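Local coordinates for L-iditol 2-dehydrogenase (Clostridium scindens, PDB 4OH1), which binds zinc and probably oxidises polyols such as L-iditol with NAD+, as a member of the zinc-containing alcohol dehydrogenase family, at the interface of chains A and B. Numbering follows the deposited sequence. Chains: chain A/B, L-iditol 2-dehydrogenase.

Contacts 1 and 2 are neighbouring parts of one two-fold symmetric interface, the centres of their C-alpha atoms about 8 Å apart. Contact 1 pairs strand 279-283 with its own copy, and contact 2 does the same for strand 294-297, while helix 284-290 follows the first strand and supplies A:Leu288 to both contacts and A:Leu284 to contact 2. A:Leu288 and B:Ile295 belong to both, forming an apolar bridge between the two strand pairings. Together they illustrate how a dimer can be built by joining sheets edge to edge and sealing the seam with side chains. The deposited assembly holds four copies, and this pairing probably contributes to it.

Contact 1: the interface of chains A and B. Residues chain A 280-282, 288; chain B 280-282, 295.
The carbonyl oxygen A:Leu280 O accepts the backbone N-H of B:Val282 at 2.8 Å, and the two-fold symmetry repeats the bond from A:Val282 N to B:Leu280 O. This is an antiparallel beta ladder between two copies of strand 279-283, an example of the strand pairing by which zinc-containing alcohol dehydrogenases join their subunits. The outer bonds differ in their approach to the carbonyl: A:Leu280 N reaches B:Val282 O, also at 2.8 Å, in the carbonyl plane, whereas the donor of the inner bond stands 36° above the plane of the A:Leu280 carbonyl. A:Pro281 faces B:Pro281 at the centre of the ladder. Having no N-H, proline suits this place, because the bonds are made by the residues on either side of it.

Across the two-fold axis, the CG2 methyls of A:Val282 and B:Val282 meet at 3.8 Å, the side chains approaching at a slant. In each valine CG1 is opposed to the backbone N (chi1 174°), which leaves CG2 beside that nitrogen and directed at its twin. CB of A:Val282 also comes within 3.5 Å of B:Leu280 O, packing the branched carbon against the accepting carbonyl. Farther along, the CD1 methyl of A:Leu288, from helix 284-290, rests against the CG2 branch of B:Ile295 at 3.8 Å, carrying the apolar contact from the paired strands towards strand 294-297.

Contact 2: the interface of chains A and B. Residues chain A 284, 288, 293, 295; chain B 270, 295-297.
A:Ile295 and B:Ile295 exchange a matched pair of backbone hydrogen bonds, the N-H of each meeting the O of the other at 2.8 Å. Both bonds are nearly straight, 170° at the hydrogen, and lie in the carbonyl planes, so the two copies of strand 294-297 join as an antiparallel beta bridge about the two-fold axis, a compact case of a sheet continued from one subunit into the next. A:Ile295 CB faces B:Ile295 CB at 4.1 Å. Beyond this pair, B:Gly297 N donates a longer bond, 3.1 Å, to A:Lys293 O, approaching almost in line with the carbonyl.

The tight part is the apolar cluster on helix 284-290. Its leucines approach B:Tyr270 from the same side of the ring plane, one over an edge of the face and one beyond the rim. A:Leu284 CD2 stands above the CG-CD1 edge, 3.8 Å from B:Tyr270 CD1, while A:Leu288 CD1 lies past the CB/CD2 corner, 3.6 Å from B:Tyr270 CD2. A chi2 of -86° stands the ring across its own CA, so that the face turned from CA looks towards the leucines. A:Leu288 also sets its CB 3.9 Å from B:Gly297 CA. A:Leu288 O comes within 3.4 Å of B:Gly297 CA, and the glycine, having no side chain, probably permits this close approach of the helix end.

The other side is looser. A:Lys293 joins through its carbonyl, its extended side chain running away from the bonded strand, probably towards solvent, and B:His296 approaches that same oxygen with its CA, its imidazole taking little part. By coupling backbone pairing to a leucine-tyrosine seal, this site probably holds the two subunits in a fixed mutual orientation.

Contact 1: the interface of chains A and B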
ATOM      1  N   LEU A 280     -23.659 -14.886  -1.823  1.00 40.56           N
ATOM      2  CA  LEU A 280     -22.419 -15.613  -2.030  1.00 40.33           C
ATOM      3  C   LEU A 280     -22.062 -16.348  -0.727  1.00 43.00           C
ATOM      4  O   LEU A 280     -21.699 -15.730   0.276  1.00 42.22           O
ATOM      5  CB  LEU A 280     -21.308 -14.650  -2.406  1.00 40.85           C
ATOM      6  CG  LEU A 280     -19.969 -15.292  -2.703  1.00 41.29           C
ATOM      7  CD1 LEU A 280     -20.020 -16.092  -3.990  1.00 44.45           C
ATOM      8  CD2 LEU A 280     -18.972 -14.227  -2.817  1.00 42.84           C
ATOM      9  N   PRO A 281     -22.175 -17.675  -0.734  1.00 43.43           N
ATOM     10  CA  PRO A 281     -21.802 -18.427   0.436  1.00 45.09           C
ATOM     11  C   PRO A 281     -20.303 -18.533   0.467  1.00 44.44           C
ATOM     12  O   PRO A 281     -19.692 -19.001  -0.500  1.00 49.33           O
ATOM     13  CB  PRO A 281     -22.424 -19.799   0.193  1.00 46.22           C
ATOM     14  CG  PRO A 281     -23.353 -19.600  -0.909  1.00 46.06           C
ATOM     15  CD  PRO A 281     -22.776 -18.549  -1.744  1.00 44.67           C
ATOM     16  N   VAL A 282     -19.709 -18.039   1.535  1.00 40.42           N
ATOM     17  CA  VAL A 282     -18.282 -18.080   1.638  1.00 38.02           C
ATOM     18  C   VAL A 282     -17.986 -19.132   2.633  1.00 38.88           C
ATOM     19  O   VAL A 282     -18.595 -19.169   3.693  1.00 39.45           O
ATOM     20  CB  VAL A 282     -17.695 -16.750   2.063  1.00 37.68           C
ATOM     21  CG1 VAL A 282     -16.218 -16.894   2.284  1.00 36.45           C
ATOM     22  CG2 VAL A 282     -17.917 -15.739   0.964  1.00 37.62           C
ATOM     23  N   LEU A 288     -11.265 -18.823   3.188  1.00 38.71           N
ATOM     24  CA  LEU A 288     -10.637 -17.796   3.963  1.00 39.35           C
ATOM     25  C   LEU A 288      -9.493 -18.334   4.796  1.00 37.58           C
ATOM     26  O   LEU A 288      -8.373 -17.939   4.585  1.00 35.11           O
ATOM     27  CB  LEU A 288     -11.663 -17.060   4.862  1.00 37.12           C
ATOM     28  CG  LEU A 288     -12.778 -16.342   4.094  1.00 36.19           C
ATOM     29  CD1 LEU A 288     -13.544 -15.342   4.978  1.00 36.91           C
ATOM     30  CD2 LEU A 288     -12.281 -15.664   2.838  1.00 36.80           C
TER
ATOM     31  N   LEU B 280     -20.322 -18.403   5.745  1.00 40.56           N
ATOM     32  CA  LEU B 280     -20.666 -16.998   5.873  1.00 40.33           C
ATOM     33  C   LEU B 280     -21.422 -16.565   4.606  1.00 43.00           C
ATOM     34  O   LEU B 280     -20.847 -16.473   3.518  1.00 42.22           O
ATOM     35  CB  LEU B 280     -19.407 -16.167   6.037  1.00 40.85           C
ATOM     36  CG  LEU B 280     -19.633 -14.683   6.235  1.00 41.29           C
ATOM     37  CD1 LEU B 280     -20.268 -14.401   7.583  1.00 44.45           C
ATOM     38  CD2 LEU B 280     -18.336 -14.011   6.144  1.00 42.84           C
ATOM     39  N   PRO B 281     -22.722 -16.308   4.738  1.00 43.43           N
ATOM     40  CA  PRO B 281     -23.476 -15.843   3.602  1.00 45.09           C
ATOM     41  C   PRO B 281     -23.183 -14.381   3.411  1.00 44.44           C
ATOM     42  O   PRO B 281     -23.360 -13.585   4.339  1.00 49.33           O
ATOM     43  CB  PRO B 281     -24.927 -16.040   4.030  1.00 46.22           C
ATOM     44  CG  PRO B 281     -24.858 -16.890   5.209  1.00 46.06           C
ATOM     45  CD  PRO B 281     -23.605 -16.556   5.881  1.00 44.67           C
ATOM     46  N   VAL B 282     -22.673 -14.039   2.245  1.00 40.42           N
ATOM     47  CA  VAL B 282     -22.346 -12.671   1.985  1.00 38.02           C
ATOM     48  C   VAL B 282     -23.386 -12.182   1.057  1.00 38.88           C
ATOM     49  O   VAL B 282     -23.703 -12.846   0.079  1.00 39.45           O
ATOM     50  CB  VAL B 282     -20.964 -12.510   1.385  1.00 37.68           C
ATOM     51  CG1 VAL B 282     -20.735 -11.076   1.011  1.00 36.45           C
ATOM     52  CG2 VAL B 282     -19.931 -12.908   2.411  1.00 37.62           C
ATOM     53  N   ILE B 295     -13.431  -8.488   2.850  1.00 30.56           N
ATOM     54  CA  ILE B 295     -13.426  -9.711   3.664  1.00 30.62           C
ATOM     55  C   ILE B 295     -12.159 -10.507   3.359  1.00 30.47           C
ATOM     56  O   ILE B 295     -11.900 -10.873   2.197  1.00 29.26           O
ATOM     57  CB  ILE B 295     -14.666 -10.526   3.284  1.00 30.79           C
ATOM     58  CG1 ILE B 295     -15.906  -9.732   3.720  1.00 32.37           C
ATOM     59  CG2 ILE B 295     -14.637 -11.895   3.938  1.00 31.71           C
ATOM     60  CD1 ILE B 295     -17.160 -10.260   3.163  1.00 34.82           C
TER

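Contact 2: the interface of chains A and B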
ATOM      1  N   LEU A 284     -15.702 -20.298   5.320  1.00 40.43           N
ATOM      2  CA  LEU A 284     -14.721 -19.708   6.218  1.00 40.30           C
ATOM      3  C   LEU A 284     -13.455 -20.521   6.295  1.00 40.69           C
ATOM      4  O   LEU A 284     -12.350 -19.977   6.378  1.00 37.89           O
ATOM      5  CB  LEU A 284     -15.338 -19.560   7.612  1.00 41.17           C
ATOM      6  CG  LEU A 284     -16.478 -18.523   7.602  1.00 43.00           C
ATOM      7  CD1 LEU A 284     -17.293 -18.672   8.806  1.00 45.04           C
ATOM      8  CD2 LEU A 284     -15.934 -17.098   7.510  1.00 44.09           C
ATOM      9  N   LEU A 288     -11.265 -18.823   3.188  1.00 38.71           N
ATOM     10  CA  LEU A 288     -10.637 -17.796   3.963  1.00 39.35           C
ATOM     11  C   LEU A 288      -9.493 -18.334   4.796  1.00 37.58           C
ATOM     12  O   LEU A 288      -8.373 -17.939   4.585  1.00 35.11           O
ATOM     13  CB  LEU A 288     -11.663 -17.060   4.862  1.00 37.12           C
ATOM     14  CG  LEU A 288     -12.778 -16.342   4.094  1.00 36.19           C
ATOM     15  CD1 LEU A 288     -13.544 -15.342   4.978  1.00 36.91           C
ATOM     16  CD2 LEU A 288     -12.281 -15.664   2.838  1.00 36.80           C
ATOM     17  N   LYS A 293      -8.217 -15.888   0.846  1.00 34.36           N
ATOM     18  CA  LYS A 293      -8.821 -15.093  -0.204  1.00 32.30           C
ATOM     19  C   LYS A 293      -9.222 -13.694   0.298  1.00 31.85           C
ATOM     20  O   LYS A 293      -9.336 -13.454   1.485  1.00 32.24           O
ATOM     21  CB  LYS A 293      -9.986 -15.820  -0.854  1.00 34.29           C
ATOM     22  CG  LYS A 293      -9.587 -17.066  -1.635  1.00 33.78           C
ATOM     23  CD  LYS A 293     -10.814 -17.886  -1.985  1.00 35.33           C
ATOM     24  CE  LYS A 293     -10.419 -19.091  -2.847  1.00 36.96           C
ATOM     25  NZ  LYS A 293     -11.645 -19.749  -3.329  1.00 36.74           N
ATOM     26  N   ILE A 295     -12.011 -10.769  -0.581  1.00 30.56           N
ATOM     27  CA  ILE A 295     -13.272 -10.497  -1.283  1.00 30.62           C
ATOM     28  C   ILE A 295     -13.665  -9.038  -1.056  1.00 30.47           C
ATOM     29  O   ILE A 295     -13.815  -8.591   0.097  1.00 29.26           O
ATOM     30  CB  ILE A 295     -14.339 -11.427  -0.698  1.00 30.79           C
ATOM     31  CG1 ILE A 295     -13.957 -12.870  -1.057  1.00 32.37           C
ATOM     32  CG2 ILE A 295     -15.716 -11.079  -1.231  1.00 31.71           C
ATOM     33  CD1 ILE A 295     -14.732 -13.878  -0.319  1.00 34.82           C
TER
ATOM     34  N   TYR B 270     -10.920 -13.079   9.055  1.00 33.57           N
ATOM     35  CA  TYR B 270     -11.343 -14.361   9.579  1.00 35.71           C
ATOM     36  C   TYR B 270     -10.128 -15.240   9.648  1.00 34.02           C
ATOM     37  O   TYR B 270      -9.680 -15.776   8.658  1.00 36.51           O
ATOM     38  CB  TYR B 270     -12.449 -14.944   8.678  1.00 34.57           C
ATOM     39  CG  TYR B 270     -13.696 -14.104   8.722  1.00 34.53           C
ATOM     40  CD1 TYR B 270     -14.660 -14.280   9.701  1.00 36.28           C
ATOM     41  CD2 TYR B 270     -13.894 -13.084   7.809  1.00 36.36           C
ATOM     42  CE1 TYR B 270     -15.826 -13.470   9.750  1.00 35.70           C
ATOM     43  CE2 TYR B 270     -15.023 -12.276   7.857  1.00 37.70           C
ATOM     44  CZ  TYR B 270     -15.996 -12.487   8.814  1.00 36.13           C
ATOM     45  OH  TYR B 270     -17.069 -11.639   8.848  1.00 34.11           O
ATOM     46  N   ILE B 295     -13.431  -8.488   2.850  1.00 30.56           N
ATOM     47  CA  ILE B 295     -13.426  -9.711   3.664  1.00 30.62           C
ATOM     48  C   ILE B 295     -12.159 -10.507   3.359  1.00 30.47           C
ATOM     49  O   ILE B 295     -11.900 -10.873   2.197  1.00 29.26           O
ATOM     50  CB  ILE B 295     -14.666 -10.526   3.284  1.00 30.79           C
ATOM     51  CG1 ILE B 295     -15.906  -9.732   3.720  1.00 32.37           C
ATOM     52  CG2 ILE B 295     -14.637 -11.895   3.938  1.00 31.71           C
ATOM     53  CD1 ILE B 295     -17.160 -10.260   3.163  1.00 34.82           C
ATOM     54  N   HIS B 296     -11.392 -10.779   4.389  1.00 27.08           N
ATOM     55  CA  HIS B 296     -10.104 -11.419   4.227  1.00 32.99           C
ATOM     56  C   HIS B 296      -9.983 -12.653   5.071  1.00 31.85           C
ATOM     57  O   HIS B 296     -10.498 -12.722   6.214  1.00 31.52           O
ATOM     58  CB  HIS B 296      -8.967 -10.530   4.740  1.00 31.49           C
ATOM     59  CG  HIS B 296      -9.022  -9.127   4.264  1.00 34.02           C
ATOM     60  ND1 HIS B 296      -8.571  -8.749   3.023  1.00 35.50           N
ATOM     61  CD2 HIS B 296      -9.440  -7.989   4.872  1.00 37.05           C
ATOM     62  CE1 HIS B 296      -8.726  -7.444   2.876  1.00 34.85           C
ATOM     63  NE2 HIS B 296      -9.265  -6.964   3.977  1.00 34.16           N
ATOM     64  N   GLY B 297      -9.226 -13.596   4.537  1.00 34.03           N
ATOM     65  CA  GLY B 297      -8.670 -14.666   5.340  1.00 36.41           C
ATOM     66  C   GLY B 297      -7.238 -14.382   5.805  1.00 40.73           C
ATOM     67  O   GLY B 297      -6.635 -13.347   5.483  1.00 41.43           O
TER